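Local coordinates for CELL WALL surface anchor family protein (Streptococcus pneumoniae, PDB 2Y1V) that forms the major subunit (RrgB) of the pneumococcal pilus, polymerising into the fibre backbone on the bacterial surface, at residues T4-V9 with V148-Y153; A108-I113 with E139-L144; P161-D166 with L409-P414; S289-F294 with G303-P308. All coordinates share one frame; numbering follows the deposited sequence.

Contact 1. Residues T4-V9 with V148-Y153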
loop_
_atom_site.group_PDB
_atom_site.type_symbol
_atom_site.label_atom_id
_atom_site.label_comp_id
_atom_site.label_asym_id
_atom_site.label_seq_id
_atom_site.Cartn_x
_atom_site.Cartn_y
_atom_site.Cartn_z
ATOM N N THR A 4 32.916 35.794 29.013
ATOM C CA THR A 4 34.349 35.733 28.714
ATOM C C THR A 4 34.723 36.479 27.440
ATOM O O THR A 4 33.871 36.979 26.727
ATOM C CB THR A 4 34.841 34.257 28.517
ATOM O OG1 THR A 4 34.704 33.862 27.136
ATOM C CG2 THR A 4 34.081 33.291 29.411
ATOM N N THR A 5 36.018 36.495 27.142
ATOM C CA THR A 5 36.547 37.136 25.941
ATOM C C THR A 5 36.151 36.416 24.650
ATOM O O THR A 5 36.302 36.968 23.562
ATOM C CB THR A 5 38.090 37.303 26.030
ATOM O OG1 THR A 5 38.716 36.037 26.288
ATOM C CG2 THR A 5 38.447 38.255 27.163
ATOM N N THR A 6 35.658 35.184 24.759
ATOM C CA THR A 6 35.158 34.487 23.578
ATOM C C THR A 6 33.693 34.843 23.372
ATOM O O THR A 6 32.816 34.222 23.971
ATOM C CB THR A 6 35.300 32.960 23.687
ATOM O OG1 THR A 6 36.687 32.599 23.805
ATOM C CG2 THR A 6 34.713 32.293 22.445
ATOM N N THR A 7 33.428 35.838 22.525
ATOM C CA THR A 7 32.091 36.413 22.424
ATOM C C THR A 7 31.177 35.752 21.402
ATOM O O THR A 7 29.982 36.048 21.353
ATOM C CB THR A 7 32.130 37.922 22.163
ATOM O OG1 THR A 7 32.699 38.186 20.869
ATOM C CG2 THR A 7 32.936 38.617 23.247
ATOM N N SER A 8 31.728 34.855 20.587
ATOM C CA SER A 8 30.888 34.078 19.688
ATOM C C SER A 8 31.545 32.763 19.286
ATOM O O SER A 8 32.767 32.671 19.199
ATOM C CB SER A 8 30.545 34.859 18.433
ATOM O OG SER A 8 31.435 34.482 17.399
ATOM N N VAL A 9 30.697 31.767 19.030
ATOM C CA VAL A 9 31.105 30.447 18.583
ATOM C C VAL A 9 30.253 30.060 17.382
ATOM O O VAL A 9 29.032 30.184 17.406
ATOM C CB VAL A 9 30.920 29.408 19.706
ATOM C CG1 VAL A 9 31.176 28.015 19.196
ATOM C CG2 VAL A 9 31.818 29.738 20.903
ATOM N N VAL A 148 38.385 35.185 20.271
ATOM C CA VAL A 148 37.161 35.921 20.601
ATOM C C VAL A 148 35.981 35.420 19.771
ATOM O O VAL A 148 34.839 35.426 20.234
ATOM C CB VAL A 148 37.305 37.455 20.356
ATOM C CG1 VAL A 148 38.503 38.017 21.105
ATOM C CG2 VAL A 148 37.420 37.759 18.874
ATOM N N ASP A 149 36.262 35.015 18.533
ATOM C CA ASP A 149 35.251 34.480 17.621
ATOM C C ASP A 149 35.680 33.088 17.164
ATOM O O ASP A 149 36.482 32.950 16.241
ATOM C CB ASP A 149 35.061 35.401 16.407
ATOM C CG ASP A 149 34.531 36.785 16.791
ATOM O OD1 ASP A 149 34.476 37.103 17.999
ATOM O OD2 ASP A 149 34.166 37.560 15.888
ATOM N N ALA A 150 35.148 32.058 17.815
ATOM C CA ALA A 150 35.590 30.701 17.553
ATOM C C ALA A 150 34.741 29.996 16.504
ATOM O O ALA A 150 33.614 30.415 16.192
ATOM C CB ALA A 150 35.631 29.894 18.842
ATOM N N HIS A 151 35.303 28.926 15.963
ATOM C CA HIS A 151 34.660 28.134 14.943
ATOM C C HIS A 151 35.008 26.676 15.216
ATOM O O HIS A 151 36.173 26.362 15.490
ATOM C CB HIS A 151 35.163 28.558 13.560
ATOM C CG HIS A 151 34.809 29.970 13.190
ATOM N ND1 HIS A 151 35.511 31.064 13.655
ATOM C CD2 HIS A 151 33.837 30.462 12.389
ATOM C CE1 HIS A 151 34.985 32.170 13.158
ATOM N NE2 HIS A 151 33.967 31.833 12.386
ATOM N N VAL A 152 33.997 25.806 15.156
ATOM C CA VAL A 152 34.149 24.375 15.482
ATOM C C VAL A 152 33.592 23.471 14.367
ATOM O O VAL A 152 32.724 23.894 13.613
ATOM C CB VAL A 152 33.441 24.050 16.803
ATOM C CG1 VAL A 152 34.204 24.652 17.957
ATOM C CG2 VAL A 152 32.002 24.577 16.789
ATOM N N TYR A 153 34.069 22.231 14.254
ATOM C CA TYR A 153 33.681 21.402 13.100
ATOM C C TYR A 153 33.277 19.951 13.387
ATOM O O TYR A 153 34.049 19.018 13.100
ATOM C CB TYR A 153 34.773 21.426 12.019
ATOM C CG TYR A 153 35.088 22.812 11.511
ATOM C CD1 TYR A 153 35.918 23.659 12.236
ATOM C CD2 TYR A 153 34.551 23.279 10.331
ATOM C CE1 TYR A 153 36.211 24.920 11.802
ATOM C CE2 TYR A 153 34.843 24.560 9.881
ATOM C CZ TYR A 153 35.679 25.367 10.635
ATOM O OH TYR A 153 35.989 26.632 10.230
HETATM O O HOH W 1 32.214 32.361 15.385
#

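Contact 2. Residues A108-I113 with E139-L144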
loop_
_atom_site.group_PDB
_atom_site.type_symbol
_atom_site.label_atom_id
_atom_site.label_comp_id
_atom_site.label_asym_id
_atom_site.label_seq_id
_atom_site.Cartn_x
_atom_site.Cartn_y
_atom_site.Cartn_z
ATOM N N ALA A 108 32.836 31.804 32.388
ATOM C CA ALA A 108 33.959 30.901 32.173
ATOM C C ALA A 108 33.509 29.539 32.667
ATOM O O ALA A 108 32.933 29.437 33.746
ATOM C CB ALA A 108 35.194 31.366 32.940
ATOM N N ALA A 109 33.750 28.506 31.863
ATOM C CA ALA A 109 33.378 27.147 32.219
ATOM C C ALA A 109 33.627 26.209 31.052
ATOM O O ALA A 109 34.094 26.636 30.001
ATOM C CB ALA A 109 31.923 27.090 32.634
ATOM N N LYS A 110 33.335 24.928 31.255
ATOM C CA LYS A 110 33.323 23.943 30.178
ATOM C C LYS A 110 31.875 23.766 29.744
ATOM O O LYS A 110 30.968 23.733 30.588
ATOM C CB LYS A 110 33.876 22.597 30.664
ATOM C CG LYS A 110 35.228 22.680 31.334
ATOM C CD LYS A 110 35.685 21.318 31.838
ATOM C CE LYS A 110 37.067 21.400 32.488
ATOM N NZ LYS A 110 37.682 20.047 32.748
ATOM N N TYR A 111 31.653 23.685 28.432
ATOM C CA TYR A 111 30.314 23.492 27.900
ATOM C C TYR A 111 30.283 22.413 26.838
ATOM O O TYR A 111 31.294 22.123 26.165
ATOM C CB TYR A 111 29.784 24.765 27.262
ATOM C CG TYR A 111 29.653 25.938 28.192
ATOM C CD1 TYR A 111 28.501 26.129 28.950
ATOM C CD2 TYR A 111 30.679 26.862 28.310
ATOM C CE1 TYR A 111 28.375 27.223 29.807
ATOM C CE2 TYR A 111 30.560 27.951 29.155
ATOM C CZ TYR A 111 29.407 28.124 29.896
ATOM O OH TYR A 111 29.324 29.200 30.734
ATOM N N LYS A 112 29.100 21.843 26.656
ATOM C CA LYS A 112 28.899 20.927 25.565
ATOM C C LYS A 112 27.854 21.463 24.583
ATOM O O LYS A 112 26.885 22.116 24.988
ATOM C CB LYS A 112 28.479 19.571 26.112
ATOM C CG LYS A 112 29.481 19.008 27.109
ATOM C CD LYS A 112 29.069 17.666 27.582
ATOM C CE LYS A 112 30.212 17.025 28.370
ATOM N NZ LYS A 112 29.758 15.771 28.998
ATOM N N ILE A 113 28.075 21.197 23.298
ATOM C CA ILE A 113 27.057 21.413 22.300
ATOM C C ILE A 113 26.674 20.087 21.644
ATOM O O ILE A 113 27.527 19.359 21.114
ATOM C CB ILE A 113 27.483 22.428 21.222
ATOM C CG1 ILE A 113 28.352 23.528 21.832
ATOM C CG2 ILE A 113 26.250 23.028 20.560
ATOM C CD1 ILE A 113 29.117 24.332 20.817
ATOM N N GLU A 139 32.973 19.674 22.796
ATOM C CA GLU A 139 33.402 20.113 24.113
ATOM C C GLU A 139 34.259 21.353 23.951
ATOM O O GLU A 139 35.359 21.285 23.426
ATOM C CB GLU A 139 34.185 19.014 24.825
ATOM C CG GLU A 139 33.416 17.709 24.960
ATOM C CD GLU A 139 34.317 16.524 25.254
ATOM O OE1 GLU A 139 35.556 16.708 25.279
ATOM O OE2 GLU A 139 33.785 15.407 25.452
ATOM N N ILE A 140 33.735 22.493 24.375
ATOM C CA ILE A 140 34.461 23.746 24.277
ATOM C C ILE A 140 34.468 24.455 25.623
ATOM O O ILE A 140 33.403 24.748 26.192
ATOM C CB ILE A 140 33.816 24.699 23.258
ATOM C CG1 ILE A 140 32.374 24.981 23.645
ATOM C CG2 ILE A 140 33.863 24.118 21.861
ATOM C CD1 ILE A 140 31.735 26.044 22.776
ATOM N N GLU A 141 35.664 24.737 26.128
ATOM C CA GLU A 141 35.796 25.497 27.366
ATOM C C GLU A 141 36.041 26.965 27.025
ATOM O O GLU A 141 36.835 27.275 26.135
ATOM C CB GLU A 141 36.927 24.928 28.229
ATOM C CG GLU A 141 36.968 25.486 29.638
ATOM C CD GLU A 141 38.245 25.121 30.376
ATOM O OE1 GLU A 141 39.013 24.278 29.868
ATOM O OE2 GLU A 141 38.487 25.675 31.466
ATOM N N LEU A 142 35.337 27.860 27.718
ATOM C CA LEU A 142 35.442 29.305 27.467
ATOM C C LEU A 142 36.175 30.023 28.605
ATOM O O LEU A 142 35.978 29.699 29.776
ATOM C CB LEU A 142 34.050 29.935 27.293
ATOM C CG LEU A 142 33.149 29.551 26.116
ATOM C CD1 LEU A 142 31.746 30.101 26.318
ATOM C CD2 LEU A 142 33.712 30.066 24.802
ATOM N N PRO A 143 36.998 31.026 28.261
ATOM C CA PRO A 143 37.224 31.432 26.867
ATOM C C PRO A 143 38.056 30.415 26.079
ATOM O O PRO A 143 38.852 29.667 26.655
ATOM C CB PRO A 143 37.979 32.760 26.998
ATOM C CG PRO A 143 38.562 32.758 28.382
ATOM C CD PRO A 143 37.671 31.904 29.234
ATOM N N LEU A 144 37.856 30.374 24.767
ATOM C CA LEU A 144 38.658 29.526 23.911
ATOM C C LEU A 144 40.044 30.137 23.818
ATOM O O LEU A 144 40.319 30.967 22.940
ATOM C CB LEU A 144 38.040 29.425 22.522
ATOM C CG LEU A 144 38.722 28.381 21.639
ATOM C CD1 LEU A 144 38.968 27.086 22.419
ATOM C CD2 LEU A 144 37.888 28.125 20.406
#

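Contact 3. Residues P161-D166 with L409-P414. With NI (nickel (II) ion), chain D.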
loop_
_atom_site.group_PDB
_atom_site.type_symbol
_atom_site.label_atom_id
_atom_site.label_comp_id
_atom_site.label_asym_id
_atom_site.label_seq_id
_atom_site.Cartn_x
_atom_site.Cartn_y
_atom_site.Cartn_z
ATOM N N PRO A 161 17.657 4.251 3.536
ATOM C CA PRO A 161 17.213 2.865 3.603
ATOM C C PRO A 161 16.682 2.402 2.244
ATOM O O PRO A 161 16.598 3.212 1.309
ATOM C CB PRO A 161 16.110 2.910 4.654
ATOM C CG PRO A 161 15.551 4.305 4.558
ATOM C CD PRO A 161 16.599 5.200 3.943
ATOM N N LYS A 162 16.347 1.114 2.151
ATOM C CA LYS A 162 15.859 0.486 0.940
ATOM C C LYS A 162 14.703 -0.448 1.308
ATOM O O LYS A 162 14.652 -0.976 2.423
ATOM C CB LYS A 162 16.944 -0.389 0.300
ATOM C CG LYS A 162 18.290 0.253 0.004
ATOM C CD LYS A 162 19.204 -0.792 -0.693
ATOM C CE LYS A 162 20.586 -0.235 -1.034
ATOM N NZ LYS A 162 20.470 0.911 -1.988
ATOM N N ILE A 163 13.828 -0.715 0.343
ATOM C CA ILE A 163 12.682 -1.577 0.560
ATOM C C ILE A 163 12.211 -2.203 -0.744
ATOM O O ILE A 163 12.507 -1.710 -1.845
ATOM C CB ILE A 163 11.500 -0.766 1.137
ATOM C CG1 ILE A 163 10.442 -1.684 1.758
ATOM C CG2 ILE A 163 10.901 0.156 0.066
ATOM C CD1 ILE A 163 9.415 -0.925 2.603
ATOM N N ASP A 164 11.455 -3.284 -0.606
ATOM C CA ASP A 164 10.713 -3.862 -1.710
ATOM C C ASP A 164 9.616 -4.700 -1.070
ATOM O O ASP A 164 9.817 -5.257 -0.005
ATOM C CB ASP A 164 11.630 -4.729 -2.586
ATOM C CG ASP A 164 10.890 -5.407 -3.735
ATOM O OD1 ASP A 164 9.895 -4.829 -4.222
ATOM O OD2 ASP A 164 11.321 -6.509 -4.161
ATOM N N LYS A 165 8.453 -4.752 -1.708
ATOM C CA LYS A 165 7.398 -5.699 -1.353
ATOM C C LYS A 165 7.154 -6.651 -2.527
ATOM O O LYS A 165 7.188 -6.233 -3.673
ATOM C CB LYS A 165 6.099 -4.968 -1.032
ATOM C CG LYS A 165 4.937 -5.907 -0.726
ATOM C CD LYS A 165 3.634 -5.147 -0.550
ATOM C CE LYS A 165 2.450 -6.104 -0.421
ATOM N NZ LYS A 165 1.167 -5.354 -0.499
ATOM N N ASP A 166 6.903 -7.922 -2.239
ATOM C CA ASP A 166 6.616 -8.889 -3.294
ATOM C C ASP A 166 5.997 -10.120 -2.647
ATOM O O ASP A 166 5.841 -10.171 -1.431
ATOM C CB ASP A 166 7.899 -9.259 -4.031
ATOM C CG ASP A 166 7.679 -9.557 -5.518
ATOM O OD1 ASP A 166 6.624 -10.086 -5.915
ATOM O OD2 ASP A 166 8.596 -9.267 -6.304
ATOM N N LEU A 409 9.576 5.769 1.494
ATOM C CA LEU A 409 9.869 4.700 0.558
ATOM C C LEU A 409 8.557 4.118 0.054
ATOM O O LEU A 409 7.635 3.870 0.830
ATOM C CB LEU A 409 10.735 3.613 1.185
ATOM C CG LEU A 409 12.136 4.045 1.605
ATOM C CD1 LEU A 409 12.853 2.869 2.211
ATOM C CD2 LEU A 409 12.934 4.601 0.429
ATOM N N ASP A 410 8.464 3.907 -1.252
ATOM C CA ASP A 410 7.221 3.432 -1.820
ATOM C C ASP A 410 7.531 2.362 -2.838
ATOM O O ASP A 410 7.771 2.669 -4.006
ATOM C CB ASP A 410 6.434 4.579 -2.458
ATOM C CG ASP A 410 4.961 4.240 -2.676
ATOM O OD1 ASP A 410 4.502 3.175 -2.214
ATOM O OD2 ASP A 410 4.244 5.060 -3.316
ATOM N N PRO A 411 7.539 1.100 -2.391
ATOM C CA PRO A 411 7.775 -0.006 -3.299
ATOM C C PRO A 411 6.590 -0.250 -4.237
ATOM O O PRO A 411 5.441 0.046 -3.898
ATOM C CB PRO A 411 7.946 -1.211 -2.361
ATOM C CG PRO A 411 7.191 -0.873 -1.153
ATOM C CD PRO A 411 7.258 0.644 -1.017
ATOM N N THR A 412 6.895 -0.771 -5.421
ATOM C CA THR A 412 5.887 -1.276 -6.315
ATOM C C THR A 412 5.335 -2.576 -5.715
ATOM O O THR A 412 6.006 -3.248 -4.915
ATOM C CB THR A 412 6.496 -1.529 -7.701
ATOM O OG1 THR A 412 7.641 -2.378 -7.560
ATOM C CG2 THR A 412 6.939 -0.198 -8.335
ATOM N N GLU A 413 4.108 -2.917 -6.087
ATOM C CA GLU A 413 3.455 -4.126 -5.594
ATOM C C GLU A 413 3.131 -5.090 -6.738
ATOM O O GLU A 413 2.979 -4.673 -7.881
ATOM C CB GLU A 413 2.153 -3.765 -4.861
ATOM C CG GLU A 413 2.334 -3.262 -3.438
ATOM C CD GLU A 413 2.775 -1.814 -3.349
ATOM O OE1 GLU A 413 2.543 -1.031 -4.304
ATOM O OE2 GLU A 413 3.338 -1.449 -2.296
ATOM N N PRO A 414 3.022 -6.383 -6.432
ATOM C CA PRO A 414 2.545 -7.374 -7.407
ATOM C C PRO A 414 1.017 -7.329 -7.566
ATOM O O PRO A 414 0.362 -6.560 -6.869
ATOM C CB PRO A 414 3.012 -8.708 -6.804
ATOM C CG PRO A 414 3.207 -8.451 -5.340
ATOM C CD PRO A 414 3.629 -7.009 -5.240
HETATM NI NI NI D . 3.454 1.083 -2.730
#

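Contact 4. Residues S289-F294 with G303-P308. With NI (nickel (II) ion), chain D.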
loop_
_atom_site.group_PDB
_atom_site.type_symbol
_atom_site.label_atom_id
_atom_site.label_comp_id
_atom_site.label_asym_id
_atom_site.label_seq_id
_atom_site.Cartn_x
_atom_site.Cartn_y
_atom_site.Cartn_z
ATOM N N SER A 289 -4.726 -5.645 -5.660
ATOM C CA SER A 289 -3.370 -5.281 -5.262
ATOM C C SER A 289 -3.268 -4.836 -3.824
ATOM O O SER A 289 -4.231 -4.361 -3.244
ATOM C CB SER A 289 -2.833 -4.163 -6.163
ATOM O OG SER A 289 -1.499 -3.825 -5.827
ATOM N N ASN A 290 -2.096 -5.008 -3.240
ATOM C CA ASN A 290 -1.804 -4.377 -1.971
ATOM C C ASN A 290 -1.047 -3.087 -2.304
ATOM O O ASN A 290 -0.872 -2.765 -3.487
ATOM C CB ASN A 290 -1.029 -5.333 -1.059
ATOM C CG ASN A 290 0.388 -5.617 -1.543
ATOM O OD1 ASN A 290 0.627 -6.042 -2.667
ATOM N N ASP A 291 -0.652 -2.317 -1.297
ATOM C CA ASP A 291 0.123 -1.102 -1.541
ATOM C C ASP A 291 0.749 -0.613 -0.263
ATOM O O ASP A 291 0.072 -0.048 0.596
ATOM C CB ASP A 291 -0.741 0.029 -2.128
ATOM C CG ASP A 291 0.078 1.311 -2.441
ATOM O OD1 ASP A 291 1.331 1.261 -2.395
ATOM O OD2 ASP A 291 -0.530 2.377 -2.733
ATOM N N VAL A 292 2.052 -0.780 -0.162
ATOM C CA VAL A 292 2.759 -0.431 1.053
ATOM C C VAL A 292 3.504 0.883 0.944
ATOM O O VAL A 292 3.954 1.238 -0.129
ATOM C CB VAL A 292 3.776 -1.524 1.399
ATOM C CG1 VAL A 292 4.650 -1.103 2.574
ATOM C CG2 VAL A 292 3.048 -2.811 1.688
ATOM N N THR A 293 3.633 1.588 2.067
ATOM C CA THR A 293 4.522 2.738 2.154
ATOM C C THR A 293 5.345 2.651 3.415
ATOM O O THR A 293 4.883 2.150 4.437
ATOM C CB THR A 293 3.757 4.082 2.118
ATOM O OG1 THR A 293 2.755 4.015 1.102
ATOM C CG2 THR A 293 4.709 5.236 1.783
ATOM N N PHE A 294 6.579 3.125 3.345
ATOM C CA PHE A 294 7.437 3.131 4.527
ATOM C C PHE A 294 7.754 4.569 4.829
ATOM O O PHE A 294 8.330 5.274 4.004
ATOM C CB PHE A 294 8.737 2.352 4.291
ATOM C CG PHE A 294 9.714 2.436 5.437
ATOM C CD1 PHE A 294 9.478 1.750 6.619
ATOM C CD2 PHE A 294 10.879 3.187 5.324
ATOM C CE1 PHE A 294 10.381 1.815 7.681
ATOM C CE2 PHE A 294 11.795 3.257 6.385
ATOM C CZ PHE A 294 11.548 2.566 7.567
ATOM N N GLY A 303 3.155 10.590 7.963
ATOM C CA GLY A 303 2.760 10.068 6.671
ATOM C C GLY A 303 2.412 8.600 6.770
ATOM O O GLY A 303 2.825 7.912 7.700
ATOM N N ASN A 304 1.646 8.126 5.796
ATOM C CA ASN A 304 1.169 6.753 5.765
ATOM C C ASN A 304 0.871 6.453 4.320
ATOM O O ASN A 304 1.311 7.177 3.452
ATOM C CB ASN A 304 -0.077 6.569 6.638
ATOM C CG ASN A 304 -1.154 7.640 6.389
ATOM O OD1 ASN A 304 -1.376 8.081 5.259
ATOM N ND2 ASN A 304 -1.840 8.037 7.451
ATOM N N THR A 305 0.112 5.413 4.045
ATOM C CA THR A 305 -0.045 4.973 2.666
ATOM C C THR A 305 -1.416 5.349 2.142
ATOM O O THR A 305 -2.339 5.510 2.923
ATOM C CB THR A 305 0.141 3.449 2.570
ATOM O OG1 THR A 305 0.521 3.082 1.235
ATOM C CG2 THR A 305 -1.128 2.725 2.991
ATOM N N PRO A 306 -1.552 5.511 0.818
ATOM C CA PRO A 306 -2.855 5.907 0.294
ATOM C C PRO A 306 -3.955 4.881 0.539
ATOM O O PRO A 306 -3.681 3.684 0.670
ATOM C CB PRO A 306 -2.621 6.061 -1.207
ATOM C CG PRO A 306 -1.172 5.819 -1.457
ATOM C CD PRO A 306 -0.463 5.674 -0.164
ATOM N N LYS A 307 -5.193 5.363 0.598
ATOM C CA LYS A 307 -6.354 4.501 0.708
ATOM C C LYS A 307 -7.126 4.528 -0.613
ATOM O O LYS A 307 -7.718 5.545 -0.971
ATOM C CB LYS A 307 -7.277 4.975 1.839
ATOM C CG LYS A 307 -6.802 4.681 3.258
ATOM C CD LYS A 307 -5.665 5.581 3.709
ATOM C CE LYS A 307 -4.814 4.881 4.775
ATOM N NZ LYS A 307 -3.820 5.777 5.429
ATOM N N PRO A 308 -7.162 3.398 -1.318
ATOM C CA PRO A 308 -7.942 3.340 -2.539
ATOM C C PRO A 308 -9.396 3.685 -2.279
ATOM O O PRO A 308 -9.905 3.462 -1.189
ATOM C CB PRO A 308 -7.848 1.871 -2.957
ATOM C CG PRO A 308 -6.700 1.316 -2.196
ATOM C CD PRO A 308 -6.654 2.079 -0.919
HETATM NI NI NI D . 3.454 1.083 -2.730
HETATM O O HOH W 2 -2.860 2.542 -1.956
#

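Contact 1. Residues T4-V9 with V148-Y153
Val148 O takes two N-H groups of segment 4-9. It accepts the Ser8 N-H with N to O at 3.2 Å, and Thr7 N adds a weak bond to the same oxygen, at 2.7 Å but bent to 127° at the hydrogen. Two residues further on, Ala150 N donates to Ser8 O over 2.8 Å, and far straighter, at 159°. These bonds set a short parallel bridge in which Ser8 faces Asp149 and Val9 faces Ala150.

The side chains alternate about it. Ser8 and Asp149 lie on one face, with Ser8 OG alongside Asp149 CB at 3.9 Å, and one water joins Ser8 OG to Ala150 O by hydrogen bonds. Thr7 OG1, held between its own N and carbonyl carbon (chi1 66°), comes to 3.5 Å from Asp149 OD1 without bonding it. On the other face Val9 spreads its two methyls over two partners: CG2 touches Ala150 CB at 4.3 Å, and CG1 meets Val152 CG2 at the same distance.

Further out, Thr4 OG1 accepts from Thr6 N in an ST turn. Thr6 OG1 is hydrogen-bonded to Val147 O and Leu144 N, which pins the loop just ahead of strand 149-167. Backbone bonds from Thr7 to Thr103 and from Val9 to Phe101 place strand 8-16 between strands 99-102 and 149-167. The parallel pairing thus joins the pilin's first strand to strand 149-167 in a mixed sheet at its N-terminal end.

Main-chain atoms therefore carry most of the polar grip here. The Ser8 and Asp149 face is polar and hydrated, whereas the Val9, Ala150 and Val152 face is apolar.

Contact 2. Residues A108-I113 with E139-L144
Tyr111 and Leu142 meet nearly at right angles where strand 138-142 forms the edge of a four-stranded antiparallel sheet, paired with strand 109-115. Leu142 CD1 comes obliquely to the ring, 3.8 Å from Tyr111 CE2, while Ile140 O sits at the ring edge, near its plane. Tyr111 CG is turned beside its backbone N (chi1 -61°), which swings the ring along the strand toward Leu142; its hydroxyl is hydrogen-bonded to Pro107 O. Farther along the same face, Ile140 sends CD1 obliquely to Ile113 CD1, the two methyls 3.7 Å apart, and both isoleucines also pack on Trp55 of strand 52-57.

The opposite face carries Lys110 and Glu141. Their extended chains touch through aliphatic carbon, CG to CG at 3.7 Å, and the charged ends stay apart, with Lys110 NZ 5.3 Å from Glu141 OE1, so any attraction between the charges is probably weak and there is no salt bridge.

Two hydrogen-bonded pairs, Ala109 with Leu142 and Tyr111 with Ile140, hold the backbones together. Strand 138-142 then ends at a cis peptide before Pro143. Ala109 O has two neighbours across the pair: Leu142 N, almost head-on at 2.9 Å (C=O...N angle 174°), and Glu141 CG, 3.1 Å away.

Contact 3. Residues P161-D166 with L409-P414
Lys165 runs fully extended past Glu413, its CG trans to the backbone N (chi1 177°), while Glu413 is folded at chi2 (79°). Their aliphatic parts rub where the two cross, Lys165 CD 3.7 Å from Glu413 CG. The fold in Glu413 turns its carboxylate back to the nickel ion, where OE2 binds at 2.6 Å; the straight lysine carries NZ on to Asn290, to which it is covalently linked.

Farther back, Ile163 points CG2 into the step between two residues, 3.6 Å from Leu409 CB and 3.8 Å from Pro411 CD. Leu409 CD1 in turn reaches Pro161 CG at 3.9 Å. Pro411 lays CB against the backbone at Lys165 N, and Pro414 lies over Asp166 near OD1. The segments run almost side by side, yet the contact is built from van der Waals packing: strand 149-167 spends backbone bonds of Lys162, Asp164 and Asp166 on strand 191-200, and the prolines facing it have no N-H to offer.

Nickel knots the 409-414 loop together, bound also by Asp410 OD1 at 2.4 Å and Pro411 O at 2.5 Å, with Asp291 and Val292 also in the site. Lys180 bridges the two segments, with a salt bridge to Asp164 and a hydrogen bond to Thr412 O.

Joined to Asn290, Lys165 NZ is an amide nitrogen, hydrogen-bonded to Asp213, and so should carry no charge to pair with Glu413. Such an intramolecular isopeptide crosslink, buried beside Asp213 and the nickel site, probably stiffens the domain against pulling, as in other Gram-positive pilins.

Contact 4. Residues S289-F294 with G303-P308
Thr293 and Thr305 point their hydroxyls at each other, OG1 to OG1 at 2.4 Å. That is very short for a hydrogen bond, so the exact length is doubtful, and either oxygen could be the donor. Thr305 OG1, trans to its backbone N (chi1 -157°), also lies 3.2 Å from Asp291 O, a possible second acceptor.

The Asp291 carboxylate divides its work. OD1 binds nickel at 2.2 Å. OD2 makes a salt bridge with Lys374 and accepts from a water at 2.5 Å; that same water donates to Pro306 O at 3.0 Å, bridging the segments. Pro306 CG packs against OD2 at 3.7 Å, roughly at right angles to the aspartate side chain.

Beyond the hydroxyl pair, Lys307 NZ gives a hydrogen bond to Thr305 O, 2.9 Å and nearly in line with the carbonyl, and another to Tyr387 O. Asn304 uses both ends of its amide, OD1 taking Tyr387 N and ND2 giving to Asp386 OD1, so segment 303-308 is tied to the neighbouring 384-387 strand.

Asp410, Pro411 and Glu413 supply further nickel ligands, and Val292 also belongs to the site. Beside it Asn290 is crosslinked to Lys165, an intramolecular isopeptide bond of the kind characteristic of Gram-positive pilin domains.

Contacts 1 and 2 lie together at the N-terminal end of the elongated chain, about 10 Å between centres, and both are partly buried. They touch directly, Thr6 and Ala150 of contact 1 packing on residues 142-144 of contact 2, with Thr6 OG1 also hydrogen-bonded to Leu144 N. Contacts 3 and 4 are buried near the middle of the chain, centres some 47 to 49 Å from the first pair, and share the nickel ion and the Lys165-Asn290 crosslink. Strand 149-167 spans the gap, serving contacts 1 and 3. Backbone pairing, parallel then antiparallel, dominates contacts 1 and 2; apolar and proline packing makes contact 3, hydroxyl and water bonds make contact 4.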